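Local coordinates for protein lysin (Bacillus phage PBC5, PDB 6ILU) that binds the bacterial cell wall through its SH3b-type cell-wall-binding domain, probably targeting the phage endolysin to the peptidoglycan of its Bacillus host, at residues 24-29 and 34-39; 51-56 and 77-82; 58-63 and 69-74; 110-115 and 122-127. One frame throughout, in Å; residues are numbered along the deposited sequence.

Contact 1 of 4, residues 24-29 and 34-39; sequences GVNLYE and PIYAGN
Tyr28 lays the CD1 side of its ring against the pyrrolidine of Pro34, CD1 standing 3.5 Å from Pro34 CB, with the carbonyl oxygen of Ile35 at the ring edge. Its CG lies anti to the carbonyl carbon (chi1 -63°), which turns the ring back along its own strand, alongside Pro34 and Tyr36. At the other end of the hairpin two amides meet: Asn39 ND2 donates to Asn26 OD1 over 3.1 Å, a bent bond (144° at the hydrogen) that lies in the Asn39 amide plane but is tilted from the Asn26 carbonyl plane, the two amides being turned 49° apart. The same Asn26 OD1 touches the edge of the Tyr36 ring at CE2, 3.4 Å away, the amide standing almost upright to that ring. Between these ends runs a classic beta bulge. Ala37 and Gly38 both face Leu27, and Leu27 O takes two N-H groups from the same face of its carbonyl plane, Ala37 N at 2.7 Å and Gly38 N at 3.1 Å. Leu27 N returns a nearly straight bond to Gly38 O. Beyond the bulge Glu29 and Ile35 form a hydrogen-bonded antiparallel pair, bonded in both directions at 2.9 Å (Glu29 N to Ile35 O and Ile35 N to Glu29 O), and a water links Glu29 OE2 to Tyr36 O. The hairpin of strands 25-29 and 35-40 lies at the surface, against the hairpin 60-62/69-71: Leu27 packs on Ala70, Tyr28 and Pro34 on Met60, and Tyr28 pairs through its backbone with Trp69.

Contact 2 of 4, residues 51-56 and 77-82; sequences GYWGGG and IDWYKV. With SO4 (sulfate ion), chain D.
Trp53 and Trp79 touch through the outer corners of their six-membered rings, CH2 of Trp53 lying 3.6 Å from CH2 of Trp79. The side chains come from opposite directions; the ring planes are 43° apart and the six-membered centroids 5.5 Å, so the rings meet obliquely. Both indoles have CG anti to the carbonyl carbon (chi1 -60° in Trp53), which sends the Trp53 ring off the end of strand 46-52 toward strand 75-84. One shell out, each indole is held separately. Trp53 NE1 donates to the backbone oxygen of His115, whose ring also meets the indole. Ile77 CG2 covers one face of Trp79, 3.4 Å above the ring plane, and Ile61 packs on the same side chain. At the Trp79 edge, in the ring plane, lies a sulfate, its O1 3.6 Å from CD1. Lys81 NZ binds the sulfate O4 at 3.1 Å and is also bonded to Asn113 OD1, while Asn113 ND2 gives the ion a second donor. The contact itself is thus purely apolar and small, burying 80 Å², and the adjoining lysine and asparagine donors are consistent with a small anion-binding spot, filled here by a sulfate probably from the crystallisation liquor.

Contact 3 of 4, residues 58-63 and 69-74; sequences KDMICL and WAYNKH
Strands 60-62 and 69-71 form an antiparallel beta hairpin within the SH3b-type cell-wall-binding domain. Its backbone bonds centre on the hydrogen-bonded pair Ile61 and Ala70: Ile61 N reaches Ala70 O at 2.8 Å and Ala70 N reaches Ile61 O at 2.9 Å. Past the strand end, where the chain turns into the 3-10 segment 72-74, Asn72 N donates to Asp59 O (3.1 Å), and a water joins that same oxygen to Lys73 N. Sulfur and ring contacts sit at the two non-hydrogen-bonded pairs. Met60 bends at its last torsion (chi3 88°), bringing CE over the centre of the Tyr71 ring, 3.8 Å from the centroid, with SD more oblique in a Met-aromatic contact. CG of Met60 meets the Tyr71 CD1 atom. Apolar packing also runs diagonally between the two pairs, Met60 CB lying 3.7 Å from Trp69 CE3, and the peptide linking Met60 to Ile61 abuts the indole edge. Ile61 packs on Val48, and Ala70 on Phe75. Cys62 covers one indole face with two atoms: CB stands 3.6 Å from the centroid of the six-membered ring of Trp69, and SG 4.3 Å from that of its five-membered ring.

Contact 4 of 4, residues 110-115 and 122-127; sequences EVYNAH and VDIGGN. With EDO (1,2-ethanediol), chain H; EDO (1,2-ethanediol), chain I; SO4 (sulfate ion), chain D.
An Asx turn at Asp123 shapes the loop that meets His115: Asp123 OD1 takes the N-H of Gly125 at 2.9 Å, from above the carboxylate plane. The turn carries Gly125 CA over the centre of the His115 imidazole, 3.5 Å from its centroid, a CH-pi contact on one ring face. A bond within its own segment restrains the ring's rotation: His115 ND1 donates, in the ring plane, to Asn113 O at 2.8 Å. The one direct hydrogen bond across the contact runs from His115 N to Asp123 O, 2.8 Å and nearly straight (168°). In the SH3b-type fold these residues join strand 112-113, paired antiparallel with strand 75-84, to the small sheet 116-118/121-123/129-131; Val82 and Ile130 pack on Ile124 from those two sheets. Ile124 holds CG1 between its backbone N and carbonyl carbon (chi1 54°), and the extended branch sets CD1 over the centre of the Tyr112 ring, 3.7 Å from the centroid, while the two CB atoms of Tyr112 and Ile124 meet at 3.6 Å. A water spans the backbones, accepting from Asn113 N and donating to Ile124 O. Ala114 CB adds a looser contact with Val122 CG2. Two ethanediols, probably from the crystallisation liquor, meet its polar groups. One hydrogen-bonds to Tyr112 OH. The second sits in the bend of the loop, where its O1 donates to Asp123 OD2 at 2.6 Å and accepts from Asn127 N, while its O2 accepts from Gly126 N.

In the fold
Contacts 1 and 3 are two hairpins packed together, centres 10 Å apart, with Pro34 CG 3.4 Å from Tyr71 OH at their junction. Contact 3 in turn adjoins contact 2 in the same antiparallel sheet, where Tyr52 N lies 2.8 Å from Met60 O. Contact 2, whose centre is about 4 Å from the centre of the chain, is the bridge to contact 4: Val82 N bonds Tyr112 O, Trp79 CE3 lies 3.6 Å from Ala114 O, and both contacts touch the sulfate. Contacts 1 and 4 lie on opposite sides of the chain's centre, their own centres 27 Å apart. The ethanediols and sulfate, probably from the crystallisation liquor, lie round contacts 2 and 4 and may mark pockets there.

Contact 1 of 4, residues 24-29 and 34-39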
# COMPACT_ATOMS: atom_id res chain seq x y z
N GLY A 24 -5.91 -20.39 9.93
CA GLY A 24 -4.83 -20.11 9.02
C GLY A 24 -5.21 -19.27 7.82
O GLY A 24 -6.23 -19.52 7.18
N VAL A 25 -4.42 -18.24 7.55
CA VAL A 25 -4.54 -17.46 6.33
C VAL A 25 -3.32 -17.78 5.47
O VAL A 25 -2.20 -17.68 5.96
CB VAL A 25 -4.57 -15.96 6.59
CG1 VAL A 25 -4.58 -15.21 5.26
CG2 VAL A 25 -5.76 -15.62 7.44
N ASN A 26 -3.54 -18.14 4.20
CA ASN A 26 -2.43 -18.58 3.36
C ASN A 26 -1.57 -17.44 2.84
O ASN A 26 -2.06 -16.35 2.57
CB ASN A 26 -2.93 -19.38 2.17
CG ASN A 26 -3.68 -20.62 2.59
OD1 ASN A 26 -3.24 -21.32 3.48
ND2 ASN A 26 -4.85 -20.84 2.01
N LEU A 27 -0.27 -17.74 2.77
CA LEU A 27 0.72 -16.84 2.16
C LEU A 27 1.22 -17.49 0.89
O LEU A 27 1.29 -18.73 0.80
CB LEU A 27 1.92 -16.57 3.09
CG LEU A 27 1.61 -15.89 4.41
CD1 LEU A 27 2.87 -15.73 5.24
CD2 LEU A 27 0.90 -14.55 4.20
N TYR A 28 1.63 -16.63 -0.05
CA TYR A 28 1.95 -17.03 -1.41
C TYR A 28 3.17 -16.32 -1.94
O TYR A 28 3.56 -15.22 -1.46
CB TYR A 28 0.79 -16.69 -2.35
CG TYR A 28 -0.50 -17.42 -2.05
CD1 TYR A 28 -0.75 -18.66 -2.62
CD2 TYR A 28 -1.44 -16.87 -1.20
CE1 TYR A 28 -1.95 -19.35 -2.35
CE2 TYR A 28 -2.63 -17.57 -0.89
CZ TYR A 28 -2.87 -18.78 -1.49
OH TYR A 28 -4.04 -19.46 -1.22
N GLU A 29 3.78 -16.92 -2.96
CA GLU A 29 4.67 -16.14 -3.83
C GLU A 29 3.99 -15.98 -5.20
O GLU A 29 2.95 -16.62 -5.47
CB GLU A 29 6.05 -16.82 -3.96
CG GLU A 29 6.00 -18.19 -4.52
CD GLU A 29 7.37 -18.86 -4.52
OE1 GLU A 29 8.25 -18.40 -5.27
OE2 GLU A 29 7.58 -19.84 -3.78
N PRO A 34 -0.71 -17.13 -7.93
CA PRO A 34 -0.07 -17.40 -6.63
C PRO A 34 0.28 -18.87 -6.41
O PRO A 34 -0.51 -19.77 -6.76
CB PRO A 34 -1.14 -16.89 -5.62
CG PRO A 34 -1.82 -15.74 -6.42
CD PRO A 34 -1.97 -16.37 -7.78
N ILE A 35 1.48 -19.08 -5.87
CA ILE A 35 1.99 -20.40 -5.46
C ILE A 35 2.05 -20.43 -3.95
O ILE A 35 2.64 -19.55 -3.32
CB ILE A 35 3.41 -20.65 -6.02
CG1 ILE A 35 3.40 -20.67 -7.55
CG2 ILE A 35 3.98 -21.95 -5.47
CD1 ILE A 35 4.79 -20.53 -8.17
N TYR A 36 1.44 -21.46 -3.35
CA TYR A 36 1.36 -21.56 -1.91
C TYR A 36 2.76 -21.51 -1.28
O TYR A 36 3.68 -22.20 -1.73
CB TYR A 36 0.65 -22.87 -1.54
CG TYR A 36 0.56 -23.09 -0.06
CD1 TYR A 36 1.42 -23.95 0.58
CD2 TYR A 36 -0.35 -22.36 0.70
CE1 TYR A 36 1.34 -24.14 1.95
CE2 TYR A 36 -0.43 -22.54 2.06
CZ TYR A 36 0.41 -23.43 2.67
OH TYR A 36 0.34 -23.61 4.03
N ALA A 37 2.93 -20.66 -0.26
CA ALA A 37 4.20 -20.60 0.45
C ALA A 37 4.09 -20.98 1.89
O ALA A 37 5.02 -21.55 2.48
CB ALA A 37 4.78 -19.20 0.36
N GLY A 38 2.95 -20.70 2.50
CA GLY A 38 2.78 -21.11 3.88
C GLY A 38 1.49 -20.59 4.45
O GLY A 38 0.62 -20.24 3.70
N ASN A 39 1.43 -20.50 5.77
CA ASN A 39 0.20 -20.34 6.52
C ASN A 39 0.41 -19.51 7.81
O ASN A 39 1.27 -19.86 8.62
CB ASN A 39 -0.30 -21.77 6.84
CG ASN A 39 -1.68 -21.80 7.38
OD1 ASN A 39 -1.88 -22.06 8.55
ND2 ASN A 39 -2.66 -21.53 6.52
O HOH W 1 6.36 -21.50 -2.25

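Contact 2 of 4, residues 51-56 and 77-82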
# COMPACT_ATOMS: atom_id res chain seq x y z
N GLY A 51 1.56 -3.67 -2.41
CA GLY A 51 0.26 -4.11 -2.91
C GLY A 51 0.44 -4.60 -4.34
O GLY A 51 1.29 -4.09 -5.11
N TYR A 52 -0.33 -5.65 -4.68
CA TYR A 52 -0.48 -6.13 -6.04
C TYR A 52 -1.89 -5.75 -6.41
O TYR A 52 -2.86 -6.26 -5.78
CB TYR A 52 -0.30 -7.64 -6.14
CG TYR A 52 -0.67 -8.12 -7.50
CD1 TYR A 52 0.06 -7.71 -8.61
CD2 TYR A 52 -1.79 -8.93 -7.70
CE1 TYR A 52 -0.29 -8.11 -9.90
CE2 TYR A 52 -2.14 -9.36 -8.99
CZ TYR A 52 -1.36 -8.97 -10.07
OH TYR A 52 -1.68 -9.38 -11.35
N TRP A 53 -2.05 -4.87 -7.40
CA TRP A 53 -3.36 -4.31 -7.73
C TRP A 53 -3.92 -5.04 -8.94
O TRP A 53 -3.97 -4.53 -10.05
CB TRP A 53 -3.19 -2.77 -7.94
CG TRP A 53 -2.67 -2.22 -6.65
CD1 TRP A 53 -1.36 -1.81 -6.37
CD2 TRP A 53 -3.42 -2.01 -5.45
NE1 TRP A 53 -1.27 -1.42 -5.05
CE2 TRP A 53 -2.52 -1.53 -4.47
CE3 TRP A 53 -4.76 -2.23 -5.09
CZ2 TRP A 53 -2.93 -1.23 -3.17
CZ3 TRP A 53 -5.17 -1.92 -3.81
CH2 TRP A 53 -4.26 -1.43 -2.86
N GLY A 54 -4.37 -6.27 -8.69
CA GLY A 54 -4.88 -7.10 -9.77
C GLY A 54 -6.35 -6.87 -10.07
O GLY A 54 -6.86 -7.35 -11.07
N GLY A 55 -7.03 -6.15 -9.20
CA GLY A 55 -8.39 -5.79 -9.44
C GLY A 55 -9.26 -6.72 -8.63
O GLY A 55 -9.24 -7.96 -8.82
N GLY A 56 -10.02 -6.13 -7.72
CA GLY A 56 -11.04 -6.88 -7.02
C GLY A 56 -10.45 -7.99 -6.20
O GLY A 56 -9.48 -7.76 -5.46
N ILE A 77 -7.96 -3.78 6.30
CA ILE A 77 -6.67 -3.09 6.08
C ILE A 77 -6.86 -1.61 6.37
O ILE A 77 -7.81 -1.00 5.85
CB ILE A 77 -6.14 -3.26 4.65
CG1 ILE A 77 -6.02 -4.76 4.32
CG2 ILE A 77 -4.80 -2.51 4.44
CD1 ILE A 77 -5.87 -5.05 2.83
N ASP A 78 -6.02 -1.09 7.27
CA ASP A 78 -5.99 0.33 7.57
C ASP A 78 -4.84 0.89 6.75
O ASP A 78 -3.66 0.76 7.12
CB ASP A 78 -5.79 0.59 9.08
CG ASP A 78 -6.97 0.14 9.94
OD1 ASP A 78 -8.15 0.28 9.52
OD2 ASP A 78 -6.69 -0.33 11.07
N TRP A 79 -5.17 1.46 5.59
CA TRP A 79 -4.12 1.98 4.69
C TRP A 79 -3.51 3.24 5.28
O TRP A 79 -4.19 4.03 5.97
CB TRP A 79 -4.71 2.28 3.31
CG TRP A 79 -5.25 1.08 2.65
CD1 TRP A 79 -6.58 0.72 2.55
CD2 TRP A 79 -4.52 0.05 1.97
NE1 TRP A 79 -6.71 -0.46 1.88
CE2 TRP A 79 -5.46 -0.89 1.50
CE3 TRP A 79 -3.16 -0.19 1.75
CZ2 TRP A 79 -5.09 -2.04 0.81
CZ3 TRP A 79 -2.79 -1.32 1.04
CH2 TRP A 79 -3.74 -2.24 0.58
N TYR A 80 -2.21 3.40 5.07
CA TYR A 80 -1.59 4.68 5.38
C TYR A 80 -2.20 5.76 4.48
O TYR A 80 -2.55 5.52 3.33
CB TYR A 80 -0.08 4.60 5.19
CG TYR A 80 0.62 3.77 6.24
CD1 TYR A 80 -0.05 3.27 7.37
CD2 TYR A 80 1.99 3.50 6.12
CE1 TYR A 80 0.62 2.55 8.33
CE2 TYR A 80 2.65 2.78 7.05
CZ TYR A 80 1.97 2.29 8.16
OH TYR A 80 2.66 1.56 9.10
N LYS A 81 -2.37 6.95 5.05
CA LYS A 81 -3.02 8.08 4.39
C LYS A 81 -1.98 9.10 3.93
O LYS A 81 -1.07 9.49 4.70
CB LYS A 81 -4.04 8.75 5.33
CG LYS A 81 -5.02 7.74 5.91
CD LYS A 81 -6.00 7.32 4.85
CE LYS A 81 -6.95 6.26 5.41
NZ LYS A 81 -8.01 5.95 4.43
N VAL A 82 -2.15 9.53 2.68
CA VAL A 82 -1.20 10.44 2.03
C VAL A 82 -1.84 11.81 1.90
O VAL A 82 -2.93 11.93 1.33
CB VAL A 82 -0.77 9.89 0.64
CG1 VAL A 82 0.31 10.80 -0.01
CG2 VAL A 82 -0.21 8.43 0.76
S SO4 D . -10.47 2.97 3.06
O1 SO4 D . -10.05 1.57 2.97
O2 SO4 D . -11.93 3.04 3.09
O3 SO4 D . -9.98 3.72 1.92
O4 SO4 D . -9.96 3.58 4.28

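Contact 3 of 4, residues 58-63 and 69-74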
# COMPACT_ATOMS: atom_id res chain seq x y z
N LYS A 58 -8.58 -10.26 -6.86
CA LYS A 58 -7.20 -10.67 -7.17
C LYS A 58 -6.17 -9.77 -6.50
O LYS A 58 -4.97 -10.06 -6.59
CB LYS A 58 -6.94 -10.68 -8.69
CG LYS A 58 -7.81 -11.67 -9.45
CD LYS A 58 -7.52 -11.68 -10.93
CE LYS A 58 -8.63 -12.37 -11.74
NZ LYS A 58 -8.88 -13.79 -11.32
N ASP A 59 -6.62 -8.72 -5.83
CA ASP A 59 -5.69 -7.86 -5.07
C ASP A 59 -4.98 -8.66 -3.98
O ASP A 59 -5.64 -9.45 -3.24
CB ASP A 59 -6.40 -6.67 -4.40
CG ASP A 59 -6.86 -5.61 -5.38
OD1 ASP A 59 -6.41 -5.58 -6.52
OD2 ASP A 59 -7.72 -4.78 -4.99
N MET A 60 -3.66 -8.42 -3.87
CA MET A 60 -2.85 -9.01 -2.80
C MET A 60 -2.01 -7.98 -2.05
O MET A 60 -1.66 -6.89 -2.61
CB MET A 60 -1.93 -10.11 -3.36
CG MET A 60 -2.77 -11.21 -4.02
SD MET A 60 -1.81 -12.65 -4.45
CE MET A 60 -1.90 -13.60 -2.92
N ILE A 61 -1.65 -8.30 -0.80
CA ILE A 61 -0.79 -7.43 -0.01
C ILE A 61 0.40 -8.25 0.45
O ILE A 61 0.29 -9.44 0.66
CB ILE A 61 -1.50 -6.86 1.24
CG1 ILE A 61 -2.33 -7.95 1.95
CG2 ILE A 61 -2.41 -5.66 0.87
CD1 ILE A 61 -2.83 -7.49 3.35
N CYS A 62 1.56 -7.58 0.54
CA CYS A 62 2.80 -8.25 0.89
C CYS A 62 3.13 -7.95 2.35
O CYS A 62 3.29 -6.77 2.73
CB CYS A 62 3.91 -7.74 -0.01
SG CYS A 62 5.40 -8.81 0.28
N LEU A 63 3.24 -9.00 3.17
CA LEU A 63 3.54 -8.80 4.60
C LEU A 63 5.03 -8.92 4.93
O LEU A 63 5.41 -8.93 6.09
CB LEU A 63 2.74 -9.83 5.45
CG LEU A 63 1.24 -9.76 5.18
CD1 LEU A 63 0.51 -10.74 6.09
CD2 LEU A 63 0.69 -8.32 5.36
N TRP A 69 3.01 -12.88 0.23
CA TRP A 69 1.78 -12.29 -0.34
C TRP A 69 0.52 -12.97 0.18
O TRP A 69 0.50 -14.19 0.37
CB TRP A 69 1.78 -12.41 -1.88
CG TRP A 69 2.80 -11.53 -2.54
CD1 TRP A 69 4.02 -11.91 -2.96
CD2 TRP A 69 2.66 -10.14 -2.84
NE1 TRP A 69 4.69 -10.83 -3.54
CE2 TRP A 69 3.84 -9.73 -3.47
CE3 TRP A 69 1.62 -9.22 -2.66
CZ2 TRP A 69 4.04 -8.41 -3.94
CZ3 TRP A 69 1.79 -7.91 -3.10
CH2 TRP A 69 3.00 -7.51 -3.71
N ALA A 70 -0.53 -12.17 0.37
CA ALA A 70 -1.80 -12.71 0.85
C ALA A 70 -2.94 -11.94 0.19
O ALA A 70 -2.79 -10.78 -0.17
CB ALA A 70 -1.91 -12.60 2.37
N TYR A 71 -4.10 -12.57 0.06
CA TYR A 71 -5.21 -11.84 -0.56
C TYR A 71 -5.79 -10.77 0.36
O TYR A 71 -6.09 -11.05 1.53
CB TYR A 71 -6.32 -12.81 -0.99
CG TYR A 71 -5.96 -13.68 -2.16
CD1 TYR A 71 -5.88 -13.15 -3.44
CD2 TYR A 71 -5.69 -15.03 -1.99
CE1 TYR A 71 -5.55 -13.95 -4.54
CE2 TYR A 71 -5.37 -15.83 -3.09
CZ TYR A 71 -5.31 -15.28 -4.35
OH TYR A 71 -5.03 -16.09 -5.43
N ASN A 72 -6.00 -9.55 -0.19
CA ASN A 72 -6.63 -8.47 0.59
C ASN A 72 -7.92 -8.90 1.24
O ASN A 72 -8.25 -8.44 2.32
CB ASN A 72 -6.94 -7.23 -0.27
CG ASN A 72 -5.68 -6.59 -0.84
OD1 ASN A 72 -4.69 -7.28 -1.11
ND2 ASN A 72 -5.72 -5.27 -1.00
N LYS A 73 -8.69 -9.75 0.54
CA LYS A 73 -10.04 -10.09 0.99
C LYS A 73 -10.04 -10.85 2.34
O LYS A 73 -11.09 -10.92 2.99
CB LYS A 73 -10.77 -10.92 -0.09
CG LYS A 73 -10.15 -12.27 -0.34
CD LYS A 73 -10.79 -12.96 -1.53
CE LYS A 73 -10.04 -14.25 -1.83
NZ LYS A 73 -10.73 -15.11 -2.84
N HIS A 74 -8.87 -11.34 2.76
CA HIS A 74 -8.80 -12.08 4.02
C HIS A 74 -8.48 -11.15 5.18
O HIS A 74 -8.31 -11.63 6.29
CB HIS A 74 -7.72 -13.19 3.94
CG HIS A 74 -8.04 -14.26 2.93
ND1 HIS A 74 -9.33 -14.68 2.67
CD2 HIS A 74 -7.24 -14.96 2.09
CE1 HIS A 74 -9.31 -15.62 1.74
NE2 HIS A 74 -8.05 -15.80 1.36
O HOH W 2 -8.16 -10.00 -2.52

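Contact 4 of 4, residues 110-115 and 122-127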
# COMPACT_ATOMS: atom_id res chain seq x y z
N GLU A 110 -7.46 16.55 -1.43
CA GLU A 110 -7.90 15.17 -1.13
C GLU A 110 -6.88 14.41 -0.26
O GLU A 110 -5.68 14.69 -0.29
CB GLU A 110 -8.13 14.38 -2.43
CG GLU A 110 -9.11 15.01 -3.43
CD GLU A 110 -10.53 15.05 -2.93
OE1 GLU A 110 -11.29 15.96 -3.34
OE2 GLU A 110 -10.90 14.17 -2.12
N VAL A 111 -7.39 13.41 0.49
CA VAL A 111 -6.52 12.43 1.18
C VAL A 111 -6.51 11.13 0.35
O VAL A 111 -7.56 10.71 -0.13
CB VAL A 111 -7.03 12.15 2.59
CG1 VAL A 111 -6.13 11.14 3.31
CG2 VAL A 111 -7.19 13.47 3.36
N TYR A 112 -5.34 10.51 0.19
CA TYR A 112 -5.23 9.28 -0.59
C TYR A 112 -4.78 8.11 0.25
O TYR A 112 -4.20 8.29 1.32
CB TYR A 112 -4.25 9.45 -1.75
CG TYR A 112 -4.59 10.65 -2.61
CD1 TYR A 112 -4.02 11.90 -2.35
CD2 TYR A 112 -5.48 10.51 -3.66
CE1 TYR A 112 -4.37 13.01 -3.15
CE2 TYR A 112 -5.85 11.62 -4.46
CZ TYR A 112 -5.26 12.85 -4.18
OH TYR A 112 -5.61 13.94 -4.94
N ASN A 113 -5.06 6.89 -0.22
CA ASN A 113 -4.41 5.72 0.37
C ASN A 113 -3.10 5.42 -0.31
O ASN A 113 -3.00 5.51 -1.54
CB ASN A 113 -5.32 4.48 0.27
CG ASN A 113 -6.53 4.56 1.15
OD1 ASN A 113 -6.54 5.24 2.16
ND2 ASN A 113 -7.56 3.84 0.77
N ALA A 114 -2.06 5.10 0.49
CA ALA A 114 -0.76 4.67 -0.04
C ALA A 114 -0.93 3.31 -0.74
O ALA A 114 -1.32 2.36 -0.07
CB ALA A 114 0.23 4.53 1.10
N HIS A 115 -0.67 3.24 -2.05
CA HIS A 115 -0.80 1.99 -2.80
C HIS A 115 0.52 1.23 -2.99
O HIS A 115 0.50 0.01 -3.22
CB HIS A 115 -1.40 2.24 -4.19
CG HIS A 115 -2.88 2.48 -4.16
ND1 HIS A 115 -3.44 3.58 -3.55
CD2 HIS A 115 -3.91 1.78 -4.69
CE1 HIS A 115 -4.75 3.55 -3.70
NE2 HIS A 115 -5.07 2.46 -4.37
N VAL A 122 5.64 7.75 -3.56
CA VAL A 122 4.46 6.99 -3.13
C VAL A 122 3.38 7.05 -4.20
O VAL A 122 3.16 8.09 -4.83
CB VAL A 122 3.95 7.51 -1.75
CG1 VAL A 122 3.60 9.06 -1.75
CG2 VAL A 122 2.73 6.68 -1.26
N ASP A 123 2.78 5.89 -4.47
CA ASP A 123 1.68 5.77 -5.41
C ASP A 123 0.40 6.07 -4.66
O ASP A 123 0.06 5.35 -3.71
CB ASP A 123 1.69 4.34 -6.03
CG ASP A 123 0.64 4.13 -7.10
OD1 ASP A 123 -0.11 5.07 -7.43
OD2 ASP A 123 0.54 2.97 -7.59
N ILE A 124 -0.33 7.11 -5.09
CA ILE A 124 -1.60 7.42 -4.44
C ILE A 124 -2.80 6.75 -5.11
O ILE A 124 -3.96 7.06 -4.80
CB ILE A 124 -1.85 8.96 -4.40
CG1 ILE A 124 -1.75 9.54 -5.82
CG2 ILE A 124 -0.85 9.57 -3.45
CD1 ILE A 124 -2.37 11.01 -5.98
N GLY A 125 -2.52 5.82 -6.02
CA GLY A 125 -3.55 5.07 -6.71
C GLY A 125 -3.73 5.58 -8.12
O GLY A 125 -3.51 6.77 -8.39
N GLY A 126 -4.06 4.68 -9.03
CA GLY A 126 -4.18 5.07 -10.42
C GLY A 126 -2.84 5.28 -11.09
O GLY A 126 -2.76 6.01 -12.07
N ASN A 127 -1.78 4.68 -10.53
CA ASN A 127 -0.43 4.80 -11.06
C ASN A 127 0.04 6.26 -11.09
O ASN A 127 0.44 6.80 -12.14
CB ASN A 127 -0.27 4.25 -12.46
CG ASN A 127 1.21 4.10 -12.85
OD1 ASN A 127 1.98 3.49 -12.07
ND2 ASN A 127 1.62 4.63 -14.03
C1 EDO H . -2.17 1.21 -8.06
O1 EDO H . -1.76 2.43 -8.69
C2 EDO H . -3.53 0.75 -8.57
O2 EDO H . -4.43 1.85 -8.75
C1 EDO I . -8.33 13.01 -7.00
O1 EDO I . -6.94 13.32 -7.32
C2 EDO I . -8.79 11.68 -7.59
O2 EDO I . -8.18 10.51 -6.98
S SO4 D . -10.47 2.97 3.06
O1 SO4 D . -10.05 1.57 2.97
O2 SO4 D . -11.93 3.04 3.09
O3 SO4 D . -9.98 3.72 1.92
O4 SO4 D . -9.96 3.58 4.28
O HOH W 3 -6.07 6.69 -2.90